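Local coordinates for protein putative TetR-family transcriptional regulator (Syntrophomonas wolfei subsp. wolfei, PDB 3LWJ) that probably binds DNA through a helix-turn-helix motif as a dimeric transcriptional regulator of the TetR family, at residues 33-38 with 48-53; 55-60 with 121-126; 154-159 with 191-196; 161-166 with 183-188. One frame throughout, in Å; residues are numbered along the deposited sequence.

Contact 1 (33-38 with 48-53)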
loop_
_atom_site.group_PDB
_atom_site.type_symbol
_atom_site.label_atom_id
_atom_site.label_comp_id
_atom_site.label_asym_id
_atom_site.label_seq_id
_atom_site.Cartn_x
_atom_site.Cartn_y
_atom_site.Cartn_z
ATOM N N THR A 33 11.738 3.139 -20.424
ATOM C CA THR A 33 12.384 4.436 -20.737
ATOM C C THR A 33 13.906 4.387 -20.487
ATOM O O THR A 33 14.337 3.999 -19.400
ATOM C CB THR A 33 11.819 5.572 -19.885
ATOM O OG1 THR A 33 10.402 5.617 -20.038
ATOM C CG2 THR A 33 12.459 6.952 -20.268
ATOM N N SER A 34 14.708 4.800 -21.472
ATOM C CA SER A 34 16.166 4.937 -21.271
ATOM C C SER A 34 16.650 6.393 -21.056
ATOM O O SER A 34 15.952 7.363 -21.414
ATOM C CB SER A 34 16.907 4.370 -22.474
ATOM O OG SER A 34 16.647 5.153 -23.628
ATOM N N ILE A 35 17.868 6.526 -20.505
ATOM C CA ILE A 35 18.502 7.836 -20.343
ATOM C C ILE A 35 18.610 8.489 -21.720
ATOM O O ILE A 35 18.460 9.697 -21.829
ATOM C CB ILE A 35 19.922 7.746 -19.704
ATOM C CG1 ILE A 35 19.853 7.162 -18.296
ATOM C CG2 ILE A 35 20.567 9.127 -19.611
ATOM C CD1 ILE A 35 21.019 6.258 -17.976
ATOM N N ARG A 36 18.855 7.668 -22.752
ATOM C CA ARG A 36 18.873 8.101 -24.163
ATOM C C ARG A 36 17.589 8.830 -24.585
ATOM O O ARG A 36 17.660 9.914 -25.162
ATOM C CB ARG A 36 19.110 6.902 -25.089
ATOM N N ASP A 37 16.430 8.218 -24.314
ATOM C CA ASP A 37 15.104 8.786 -24.639
ATOM C C ASP A 37 14.909 10.127 -23.961
ATOM O O ASP A 37 14.429 11.081 -24.574
ATOM C CB ASP A 37 13.956 7.865 -24.159
ATOM C CG ASP A 37 14.035 6.449 -24.738
ATOM O OD1 ASP A 37 14.673 6.283 -25.812
ATOM O OD2 ASP A 37 13.462 5.506 -24.115
ATOM N N ILE A 38 15.260 10.173 -22.676
ATOM C CA ILE A 38 15.131 11.382 -21.878
ATOM C C ILE A 38 16.054 12.488 -22.371
ATOM O O ILE A 38 15.596 13.613 -22.555
ATOM C CB ILE A 38 15.440 11.119 -20.400
ATOM C CG1 ILE A 38 14.441 10.099 -19.822
ATOM C CG2 ILE A 38 15.437 12.459 -19.640
ATOM C CD1 ILE A 38 14.803 9.569 -18.395
ATOM N N THR A 48 25.687 17.869 -20.461
ATOM C CA THR A 48 24.962 18.702 -19.471
ATOM C C THR A 48 24.020 17.872 -18.592
ATOM O O THR A 48 23.914 18.101 -17.381
ATOM C CB THR A 48 24.091 19.788 -20.136
ATOM O OG1 THR A 48 24.852 20.467 -21.140
ATOM C CG2 THR A 48 23.594 20.785 -19.094
ATOM N N PHE A 49 23.312 16.936 -19.219
ATOM C CA PHE A 49 22.474 15.992 -18.479
ATOM C C PHE A 49 23.227 15.411 -17.265
ATOM O O PHE A 49 22.678 15.349 -16.155
ATOM C CB PHE A 49 22.007 14.853 -19.395
ATOM C CG PHE A 49 21.191 13.813 -18.686
ATOM C CD1 PHE A 49 19.819 13.968 -18.556
ATOM C CD2 PHE A 49 21.802 12.688 -18.132
ATOM C CE1 PHE A 49 19.061 13.017 -17.893
ATOM C CE2 PHE A 49 21.048 11.720 -17.458
ATOM C CZ PHE A 49 19.674 11.887 -17.338
ATOM N N TYR A 50 24.478 14.998 -17.489
ATOM C CA TYR A 50 25.299 14.376 -16.441
ATOM C C TYR A 50 25.822 15.333 -15.349
ATOM O O TYR A 50 26.315 14.874 -14.306
ATOM C CB TYR A 50 26.465 13.609 -17.064
ATOM C CG TYR A 50 26.067 12.291 -17.691
ATOM C CD1 TYR A 50 25.626 11.229 -16.903
ATOM C CD2 TYR A 50 26.168 12.095 -19.068
ATOM C CE1 TYR A 50 25.274 10.019 -17.474
ATOM C CE2 TYR A 50 25.824 10.886 -19.645
ATOM C CZ TYR A 50 25.379 9.855 -18.846
ATOM O OH TYR A 50 25.039 8.659 -19.422
ATOM N N ASN A 51 25.714 16.644 -15.579
ATOM C CA ASN A 51 25.951 17.625 -14.522
ATOM C C ASN A 51 24.877 17.519 -13.453
ATOM O O ASN A 51 25.125 17.890 -12.312
ATOM C CB ASN A 51 26.002 19.067 -15.073
ATOM C CG ASN A 51 27.263 19.352 -15.887
ATOM O OD1 ASN A 51 28.296 18.701 -15.715
ATOM N ND2 ASN A 51 27.183 20.348 -16.766
ATOM N N TYR A 52 23.699 17.003 -13.830
ATOM C CA TYR A 52 22.539 16.850 -12.923
ATOM C C TYR A 52 22.264 15.393 -12.463
ATOM O O TYR A 52 21.979 15.154 -11.277
ATOM C CB TYR A 52 21.256 17.408 -13.588
ATOM C CG TYR A 52 21.364 18.842 -14.073
ATOM C CD1 TYR A 52 21.067 19.920 -13.229
ATOM C CD2 TYR A 52 21.762 19.118 -15.380
ATOM C CE1 TYR A 52 21.175 21.232 -13.681
ATOM C CE2 TYR A 52 21.878 20.415 -15.840
ATOM C CZ TYR A 52 21.586 21.468 -14.992
ATOM O OH TYR A 52 21.697 22.743 -15.477
ATOM N N PHE A 53 22.326 14.441 -13.405
ATOM C CA PHE A 53 21.901 13.051 -13.154
ATOM C C PHE A 53 22.836 12.018 -13.784
ATOM O O PHE A 53 23.349 12.208 -14.901
ATOM C CB PHE A 53 20.472 12.806 -13.676
ATOM C CG PHE A 53 19.478 13.866 -13.262
ATOM C CD1 PHE A 53 19.092 13.992 -11.933
ATOM C CD2 PHE A 53 18.925 14.732 -14.204
ATOM C CE1 PHE A 53 18.169 14.965 -11.560
ATOM C CE2 PHE A 53 18.013 15.716 -13.835
ATOM C CZ PHE A 53 17.626 15.830 -12.510
#

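Contact 2 (55-60 with 121-126)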
loop_
_atom_site.group_PDB
_atom_site.type_symbol
_atom_site.label_atom_id
_atom_site.label_comp_id
_atom_site.label_asym_id
_atom_site.label_seq_id
_atom_site.Cartn_x
_atom_site.Cartn_y
_atom_site.Cartn_z
ATOM N N ASP A 55 21.803 8.589 -13.884
ATOM C CA ASP A 55 20.891 7.577 -14.471
ATOM C C ASP A 55 19.382 7.853 -14.154
ATOM O O ASP A 55 19.066 8.911 -13.615
ATOM C CB ASP A 55 21.328 6.148 -14.056
ATOM C CG ASP A 55 21.037 5.810 -12.616
ATOM O OD1 ASP A 55 20.256 6.511 -11.939
ATOM O OD2 ASP A 55 21.572 4.771 -12.155
ATOM N N LYS A 56 18.469 6.933 -14.497
ATOM C CA LYS A 56 17.020 7.125 -14.215
ATOM C C LYS A 56 16.687 7.215 -12.721
ATOM O O LYS A 56 15.776 7.948 -12.309
ATOM C CB LYS A 56 16.162 6.000 -14.790
ATOM C CG LYS A 56 15.799 6.098 -16.234
ATOM C CD LYS A 56 14.785 5.006 -16.587
ATOM C CE LYS A 56 15.395 3.600 -16.527
ATOM N NZ LYS A 56 14.484 2.519 -16.945
ATOM N N GLU A 57 17.393 6.428 -11.921
ATOM C CA GLU A 57 17.116 6.380 -10.509
ATOM C C GLU A 57 17.466 7.709 -9.845
ATOM O O GLU A 57 16.826 8.101 -8.871
ATOM C CB GLU A 57 17.854 5.221 -9.842
ATOM C CG GLU A 57 17.217 3.867 -10.135
ATOM C CD GLU A 57 17.324 3.466 -11.607
ATOM O OE1 GLU A 57 18.440 3.541 -12.162
ATOM O OE2 GLU A 57 16.294 3.095 -12.224
ATOM N N ASP A 58 18.485 8.394 -10.355
ATOM C CA ASP A 58 18.802 9.735 -9.881
ATOM C C ASP A 58 17.630 10.662 -10.201
ATOM O O ASP A 58 17.309 11.551 -9.420
ATOM C CB ASP A 58 20.104 10.253 -10.509
ATOM C CG ASP A 58 21.349 9.616 -9.891
ATOM O OD1 ASP A 58 21.407 9.486 -8.650
ATOM O OD2 ASP A 58 22.277 9.258 -10.642
ATOM N N ILE A 59 16.987 10.445 -11.352
ATOM C CA ILE A 59 15.855 11.299 -11.742
ATOM C C ILE A 59 14.650 11.044 -10.816
ATOM O O ILE A 59 14.077 11.988 -10.262
ATOM C CB ILE A 59 15.485 11.161 -13.240
ATOM C CG1 ILE A 59 16.548 11.865 -14.095
ATOM C CG2 ILE A 59 14.131 11.791 -13.515
ATOM C CD1 ILE A 59 16.578 11.452 -15.521
ATOM N N LEU A 60 14.338 9.766 -10.597
ATOM C CA LEU A 60 13.265 9.361 -9.710
ATOM C C LEU A 60 13.509 9.923 -8.302
ATOM O O LEU A 60 12.589 10.495 -7.736
ATOM C CB LEU A 60 13.107 7.817 -9.712
ATOM C CG LEU A 60 11.942 7.221 -8.903
ATOM C CD1 LEU A 60 10.621 7.716 -9.440
ATOM C CD2 LEU A 60 11.933 5.681 -8.821
ATOM N N ASP A 121 12.694 0.448 -5.265
ATOM C CA ASP A 121 12.232 0.393 -3.870
ATOM C C ASP A 121 13.135 1.179 -2.900
ATOM O O ASP A 121 12.627 1.853 -1.998
ATOM C CB ASP A 121 12.018 -1.043 -3.429
ATOM C CG ASP A 121 10.711 -1.618 -3.967
ATOM O OD1 ASP A 121 9.664 -0.915 -3.895
ATOM O OD2 ASP A 121 10.726 -2.778 -4.428
ATOM N N GLN A 122 14.454 1.156 -3.102
ATOM C CA GLN A 122 15.374 1.997 -2.315
ATOM C C GLN A 122 14.976 3.479 -2.484
ATOM O O GLN A 122 14.988 4.230 -1.540
ATOM C CB GLN A 122 16.862 1.775 -2.720
ATOM C CG GLN A 122 17.529 0.438 -2.229
ATOM C CD GLN A 122 18.913 0.110 -2.875
ATOM O OE1 GLN A 122 19.546 -0.894 -2.520
ATOM N NE2 GLN A 122 19.378 0.958 -3.803
ATOM N N CYS A 123 14.660 3.902 -3.715
ATOM C CA CYS A 123 14.256 5.305 -3.935
ATOM C C CYS A 123 12.941 5.610 -3.215
ATOM O O CYS A 123 12.791 6.639 -2.570
ATOM C CB CYS A 123 14.040 5.609 -5.406
ATOM S SG CYS A 123 15.483 5.427 -6.459
ATOM N N LEU A 124 11.957 4.725 -3.338
ATOM C CA LEU A 124 10.675 4.986 -2.693
ATOM C C LEU A 124 10.882 4.986 -1.188
ATOM O O LEU A 124 10.193 5.700 -0.503
ATOM C CB LEU A 124 9.589 4.003 -3.132
ATOM C CG LEU A 124 8.759 4.485 -4.342
ATOM C CD1 LEU A 124 9.614 4.654 -5.635
ATOM C CD2 LEU A 124 7.606 3.544 -4.599
ATOM N N LYS A 125 11.869 4.213 -0.697
ATOM C CA LYS A 125 12.105 4.094 0.754
ATOM C C LYS A 125 12.597 5.405 1.331
ATOM O O LYS A 125 12.185 5.800 2.407
ATOM C CB LYS A 125 13.063 2.939 1.121
ATOM C CG LYS A 125 13.087 2.653 2.645
ATOM C CD LYS A 125 14.024 1.470 3.035
ATOM C CE LYS A 125 14.123 1.323 4.533
ATOM N NZ LYS A 125 14.783 2.511 5.185
ATOM N N GLN A 126 13.422 6.114 0.575
ATOM C CA GLN A 126 13.907 7.405 1.036
ATOM C C GLN A 126 12.782 8.439 1.106
ATOM O O GLN A 126 12.686 9.197 2.060
ATOM C CB GLN A 126 15.083 7.872 0.157
ATOM C CG GLN A 126 16.235 6.902 0.256
ATOM C CD GLN A 126 17.459 7.298 -0.548
ATOM O OE1 GLN A 126 17.729 8.489 -0.753
ATOM N NE2 GLN A 126 18.223 6.286 -1.000
#

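Contact 3 (154-159 with 191-196)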
loop_
_atom_site.group_PDB
_atom_site.type_symbol
_atom_site.label_atom_id
_atom_site.label_comp_id
_atom_site.label_asym_id
_atom_site.label_seq_id
_atom_site.Cartn_x
_atom_site.Cartn_y
_atom_site.Cartn_z
ATOM N N SER A 154 5.452 5.104 15.550
ATOM C CA SER A 154 5.743 4.565 14.229
ATOM C C SER A 154 4.565 3.820 13.582
ATOM O O SER A 154 4.291 4.045 12.413
ATOM C CB SER A 154 6.984 3.676 14.250
ATOM O OG SER A 154 7.164 3.117 12.974
ATOM N N PRO A 155 3.842 2.970 14.335
ATOM C CA PRO A 155 2.622 2.365 13.746
ATOM C C PRO A 155 1.583 3.379 13.270
ATOM O O PRO A 155 0.902 3.166 12.240
ATOM C CB PRO A 155 2.037 1.538 14.891
ATOM C CG PRO A 155 3.231 1.302 15.884
ATOM C CD PRO A 155 4.057 2.555 15.733
ATOM N N ILE A 156 1.427 4.477 13.993
ATOM C CA ILE A 156 0.496 5.512 13.536
ATOM C C ILE A 156 0.962 6.205 12.253
ATOM O O ILE A 156 0.161 6.422 11.339
ATOM C CB ILE A 156 0.171 6.566 14.613
ATOM C CG1 ILE A 156 -0.282 5.906 15.941
ATOM C CG2 ILE A 156 -0.907 7.504 14.106
ATOM C CD1 ILE A 156 -1.269 4.807 15.810
ATOM N N ALA A 157 2.245 6.507 12.149
ATOM C CA ALA A 157 2.801 7.190 10.967
ATOM C C ALA A 157 2.692 6.265 9.758
ATOM O O ALA A 157 2.264 6.674 8.668
ATOM C CB ALA A 157 4.244 7.600 11.245
ATOM N N HIS A 158 3.004 4.987 9.977
ATOM C CA HIS A 158 2.829 3.981 8.948
ATOM C C HIS A 158 1.363 3.832 8.525
ATOM O O HIS A 158 1.072 3.722 7.330
ATOM C CB HIS A 158 3.390 2.621 9.400
ATOM C CG HIS A 158 4.875 2.518 9.302
ATOM N ND1 HIS A 158 5.721 2.896 10.322
ATOM C CD2 HIS A 158 5.666 2.047 8.310
ATOM C CE1 HIS A 158 6.970 2.648 9.968
ATOM N NE2 HIS A 158 6.966 2.144 8.745
ATOM N N SER A 159 0.421 3.895 9.469
ATOM C CA SER A 159 -0.985 3.790 9.081
ATOM C C SER A 159 -1.474 4.948 8.254
ATOM O O SER A 159 -2.279 4.745 7.319
ATOM C CB SER A 159 -1.891 3.572 10.307
ATOM O OG SER A 159 -2.105 4.740 11.078
ATOM N N LYS A 191 -10.563 10.750 11.277
ATOM C CA LYS A 191 -11.553 11.131 12.280
ATOM C C LYS A 191 -11.808 9.990 13.256
ATOM O O LYS A 191 -11.735 10.169 14.476
ATOM C CB LYS A 191 -12.865 11.597 11.650
ATOM C CG LYS A 191 -14.026 11.816 12.692
ATOM C CD LYS A 191 -15.454 11.645 12.079
ATOM C CE LYS A 191 -15.754 10.210 11.543
ATOM N NZ LYS A 191 -15.758 9.117 12.566
ATOM N N THR A 192 -12.109 8.823 12.715
ATOM C CA THR A 192 -12.331 7.648 13.562
ATOM C C THR A 192 -11.096 7.270 14.379
ATOM O O THR A 192 -11.210 6.876 15.549
ATOM C CB THR A 192 -12.750 6.449 12.743
ATOM O OG1 THR A 192 -13.967 6.753 12.049
ATOM C CG2 THR A 192 -12.993 5.251 13.619
ATOM N N LEU A 193 -9.923 7.358 13.771
ATOM C CA LEU A 193 -8.664 7.080 14.491
ATOM C C LEU A 193 -8.487 7.992 15.708
ATOM O O LEU A 193 -8.050 7.549 16.803
ATOM C CB LEU A 193 -7.445 7.208 13.539
ATOM C CG LEU A 193 -6.021 7.216 14.099
ATOM C CD1 LEU A 193 -5.819 5.949 14.885
ATOM C CD2 LEU A 193 -4.909 7.405 12.959
ATOM N N ALA A 194 -8.816 9.262 15.498
ATOM C CA ALA A 194 -8.785 10.305 16.521
ATOM C C ALA A 194 -9.750 10.045 17.683
ATOM O O ALA A 194 -9.353 10.067 18.857
ATOM C CB ALA A 194 -9.107 11.653 15.870
ATOM N N VAL A 195 -11.024 9.818 17.353
ATOM C CA VAL A 195 -12.049 9.610 18.389
ATOM C C VAL A 195 -12.039 8.187 18.975
ATOM O O VAL A 195 -12.537 7.984 20.060
ATOM C CB VAL A 195 -13.486 9.999 17.906
ATOM C CG1 VAL A 195 -13.501 11.422 17.509
ATOM C CG2 VAL A 195 -13.965 9.118 16.739
ATOM N N GLY A 196 -11.484 7.228 18.238
ATOM C CA GLY A 196 -11.434 5.853 18.647
ATOM C C GLY A 196 -12.621 5.029 18.221
ATOM O O GLY A 196 -13.775 5.495 18.271
#

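Contact 4 (161-166 with 183-188)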
loop_
_atom_site.group_PDB
_atom_site.type_symbol
_atom_site.label_atom_id
_atom_site.label_comp_id
_atom_site.label_asym_id
_atom_site.label_seq_id
_atom_site.Cartn_x
_atom_site.Cartn_y
_atom_site.Cartn_z
ATOM N N LEU A 161 0.524 6.889 6.265
ATOM C CA LEU A 161 1.137 6.688 4.976
ATOM C C LEU A 161 0.435 5.595 4.196
ATOM O O LEU A 161 0.133 5.780 3.024
ATOM C CB LEU A 161 2.637 6.381 5.073
ATOM C CG LEU A 161 3.381 6.356 3.714
ATOM C CD1 LEU A 161 3.056 7.568 2.873
ATOM C CD2 LEU A 161 4.886 6.246 3.908
ATOM N N ALA A 162 0.148 4.476 4.856
ATOM C CA ALA A 162 -0.460 3.321 4.173
ATOM C C ALA A 162 -1.815 3.643 3.558
ATOM O O ALA A 162 -2.098 3.279 2.395
ATOM C CB ALA A 162 -0.547 2.093 5.125
ATOM N N ILE A 163 -2.701 4.276 4.312
ATOM C CA ILE A 163 -4.032 4.584 3.779
ATOM C C ILE A 163 -3.933 5.614 2.656
ATOM O O ILE A 163 -4.713 5.610 1.671
ATOM C CB ILE A 163 -5.049 4.995 4.885
ATOM C CG1 ILE A 163 -6.500 4.963 4.383
ATOM C CG2 ILE A 163 -4.768 6.364 5.450
ATOM C CD1 ILE A 163 -6.868 3.795 3.546
ATOM N N GLU A 164 -3.007 6.540 2.810
ATOM C CA GLU A 164 -2.795 7.540 1.765
ATOM C C GLU A 164 -2.293 6.837 0.499
ATOM O O GLU A 164 -2.784 7.081 -0.577
ATOM C CB GLU A 164 -1.809 8.608 2.231
ATOM C CG GLU A 164 -2.407 9.550 3.265
ATOM C CD GLU A 164 -1.447 10.592 3.762
ATOM O OE1 GLU A 164 -0.230 10.392 3.628
ATOM O OE2 GLU A 164 -1.921 11.594 4.327
ATOM N N LYS A 165 -1.329 5.927 0.634
ATOM C CA LYS A 165 -0.807 5.227 -0.525
ATOM C C LYS A 165 -1.908 4.389 -1.190
ATOM O O LYS A 165 -2.021 4.309 -2.413
ATOM C CB LYS A 165 0.252 4.196 -0.098
ATOM C CG LYS A 165 1.675 4.525 -0.088
ATOM C CD LYS A 165 2.465 3.288 0.478
ATOM C CE LYS A 165 2.873 2.294 -0.617
ATOM N NZ LYS A 165 4.066 2.777 -1.450
ATOM N N PHE A 166 -2.618 3.636 -0.382
ATOM C CA PHE A 166 -3.633 2.694 -0.894
ATOM C C PHE A 166 -4.811 3.417 -1.559
ATOM O O PHE A 166 -5.253 3.019 -2.612
ATOM C CB PHE A 166 -4.188 1.810 0.204
ATOM C CG PHE A 166 -5.088 0.681 -0.309
ATOM C CD1 PHE A 166 -4.727 -0.060 -1.413
ATOM C CD2 PHE A 166 -6.247 0.347 0.353
ATOM C CE1 PHE A 166 -5.500 -1.114 -1.882
ATOM C CE2 PHE A 166 -7.045 -0.707 -0.104
ATOM C CZ PHE A 166 -6.658 -1.442 -1.232
ATOM N N ILE A 183 -10.531 11.445 -1.006
ATOM C CA ILE A 183 -10.325 12.447 0.021
ATOM C C ILE A 183 -11.245 12.113 1.212
ATOM O O ILE A 183 -10.759 12.018 2.362
ATOM C CB ILE A 183 -10.544 13.876 -0.529
ATOM C CG1 ILE A 183 -9.443 14.206 -1.549
ATOM C CG2 ILE A 183 -10.565 14.900 0.605
ATOM C CD1 ILE A 183 -9.716 15.514 -2.381
ATOM N N GLU A 184 -12.530 11.840 0.932
ATOM C CA GLU A 184 -13.514 11.529 2.008
ATOM C C GLU A 184 -13.090 10.313 2.832
ATOM O O GLU A 184 -13.151 10.341 4.053
ATOM C CB GLU A 184 -14.934 11.316 1.448
ATOM C CG GLU A 184 -15.949 10.780 2.474
HETATM N N MSE A 185 -12.649 9.256 2.156
HETATM C CA MSE A 185 -12.220 8.041 2.851
HETATM C C MSE A 185 -11.109 8.352 3.825
HETATM O O MSE A 185 -11.125 7.904 4.975
HETATM C CB MSE A 185 -11.705 7.020 1.830
HETATM C CG MSE A 185 -11.107 5.732 2.436
HETATM SE SE MSE A 185 -10.413 4.622 1.036
HETATM C CE MSE A 185 -12.111 4.179 0.260
ATOM N N VAL A 186 -10.101 9.062 3.328
ATOM C CA VAL A 186 -8.943 9.336 4.108
ATOM C C VAL A 186 -9.320 10.189 5.320
ATOM O O VAL A 186 -8.892 9.911 6.426
ATOM C CB VAL A 186 -7.845 9.963 3.254
ATOM C CG1 VAL A 186 -6.779 10.513 4.111
ATOM C CG2 VAL A 186 -7.233 8.929 2.223
ATOM N N LEU A 187 -10.146 11.203 5.134
ATOM C CA LEU A 187 -10.551 12.070 6.261
ATOM C C LEU A 187 -11.420 11.332 7.253
ATOM O O LEU A 187 -11.301 11.510 8.453
ATOM C CB LEU A 187 -11.317 13.303 5.763
ATOM C CG LEU A 187 -10.584 14.190 4.764
ATOM C CD1 LEU A 187 -11.535 15.350 4.292
ATOM C CD2 LEU A 187 -9.283 14.669 5.332
ATOM N N SER A 188 -12.294 10.488 6.747
ATOM C CA SER A 188 -13.160 9.712 7.628
ATOM C C SER A 188 -12.336 8.799 8.489
ATOM O O SER A 188 -12.558 8.737 9.678
ATOM C CB SER A 188 -14.163 8.874 6.841
ATOM O OG SER A 188 -15.016 8.173 7.748
#

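Contact 1 (33-38 with 48-53)
Ile35 and Phe49 meet at about a right angle: the CG2 methyl of Ile35 sits 3.4 Å from Phe49 CE2, approaching the ring obliquely. Ile38, one turn on, brings its own CG2 to 4.1 Å from Phe49 CE1, so two methyls of one helix lean on the far end of the ring from the same side, one near CE2, the other near CE1. Phe49 gets there because its CG lies anti to the backbone N (chi1 177°), which throws the ring across the gap between the helices. This is the close part of the contact. Toward solvent it thins out to Tyr50, whose OH only comes within 4.5 Å of Ile35 CG2 while Phe49 CD2 lies over the centre of one face of the Tyr50 ring. Cut back to an alanine, Phe49 would probably leave a gap between the two helices, with Ile35 and Ile38 deprived of their common partner. Helix 35-42 starts at a capping box, with Asp37 N bonded to Ser34 OG and Ser34 N to Asp37 OD2. The two helices belong to the predicted helix-turn-helix, the recognition element of TetR-type repressors. Behind them, Ile17 of helix 10-28 packs on Phe49, Ser21 of that helix on Ile38, and Ile59 of helix 56-79 on both.

Contact 2 (55-60 with 121-126)
Cys123 is the first residue of 121-126 to reach helix 56-60, and it does so in two ways. Its SG stands 3.8 Å from Glu57 O and 4.1 Å from Glu57 CB, resting against the backbone and the root of the Glu57 side chain, while its CB lies 4.0 Å from Leu60 CD2. The sulfur faces Glu57 because it is turned anti to the carbonyl carbon, beside its own backbone N (chi1 -62°). Glu57 bends at chi2, which carries its carboxylate off to Tyr30, where OE2 is hydrogen-bonded to the phenol OH. The two helix segments run nearly parallel, 20° apart, with axes 10.0 Å from each other at their closest. In the TetR fold this is where the helix following the helix-turn-helix, here 56-79, lies against the ligand-binding and dimerisation domain, so the contact joins the DNA-binding head to the helical body. One residue further on, Leu124 crosses Leu60 obliquely, its CD1 4.1 Å from Leu60 CD2. That one leucine methyl therefore touches both Cys123 and Leu124, and Ile120 adds to the packing on Leu60 from the preceding turn. Helix 56-79 begins at a capping box: Asp58 N gives Asp55 OD1 a bond of 3.0 Å that meets the oxygen nearly along its C-O axis, and Asp55 N returns a weak one to Asp58 OD2.

Contact 3 (154-159 with 191-196)
Ile156 and Leu193 touch through one methyl each, CG2 to CD2 at 4.2 Å, their side chains crossing at a slant. Both owe this to their first torsion. In Ile156 the CG2 branch is the one anti to the backbone N, with CG1 beside that N (chi1 -52°); in Leu193 it is CG that lies anti to the backbone N (chi1 169°), stretching the isobutyl group away from its helix. The same CD2 of Leu193 also lies 4.3 Å from Ser159 OG, one turn along. That hydroxyl is turned back onto its own helix (chi1 76°) and donates to Ile156 O at 2.8 Å, which satisfies a buried polar atom beside the leucine methyl. Helices 153-173 and 179-195 are the last two of the chain, and in TetR-type regulators a pair like this commonly forms much of the dimer interface; here Ser159 also packs on Phe189 of the second subunit, and Pro155 on Ser188 of that subunit. His158 sits with its ring held by Ser154: ND1 donates to Ser154 O at 2.8 Å, the acceptor lying in the ring plane while the donor stands well above the carbonyl plane. Its NE2 is hydrogen-bonded to Lys170 of the second subunit. Phe89 of helix 85-102 packs on Leu193, and Ile139 of helix 118-144 on Ile156.

Contact 4 (161-166 with 183-188)
Ile163 sends its CD1 toward the selenium of Met185, a selenomethionine, and stops 4.4 Å from SE. Its CG1 branch, anti to the backbone N (chi1 -165°), carries that methyl out toward helix 179-195. Met185 comes to meet it: chi1 175° and chi2 -176° extend the chain and bring SE up to the isoleucine, and the turn at chi3 swings only the terminal methyl, CE, aside. The second touch is with the backbone: Val186 CG2 rests 4.2 Å from Ile163 O, a carbonyl that also accepts a hydrogen bond from Ser167 OG. No hydrogen bond joins the two segments; the contact rests on van der Waals touches alone, one of them a methyl against a carbonyl oxygen, between the last two helices of a TetR-type chain, 153-173 and 179-195, as in the dimerisation region of that family. Ser167 touches both Met185 and Val186, extending the seam one turn along. The Met185 side chain also packs on His158 of the second subunit, and Ala162 lies against Phe166 of that subunit. Glu164 runs past Val186 toward helix 85-102, where Lys93, Thr96 and Met97 lie against its side chain.

From the N terminus, contact 1 closes first, a short loop inside the helix-turn-helix region with nine residues between its segments. Contact 2 opens just after it, on the next helix, and touches it: Phe53 packs on Ile59, and Lys56 NZ reaches Thr33 O. Its loop is long, 60 residues, and ties the head to helix 118-144 of the body. Contacts 3 and 4 come after it in the chain, on the other side of the chain's centre. Both join helices 153-173 and 179-195, with contact 4 nested inside the loop that contact 3 closes, their centres 11 Å apart. Contacts 2, 3 and 4 all touch the second subunit; contact 1 does not.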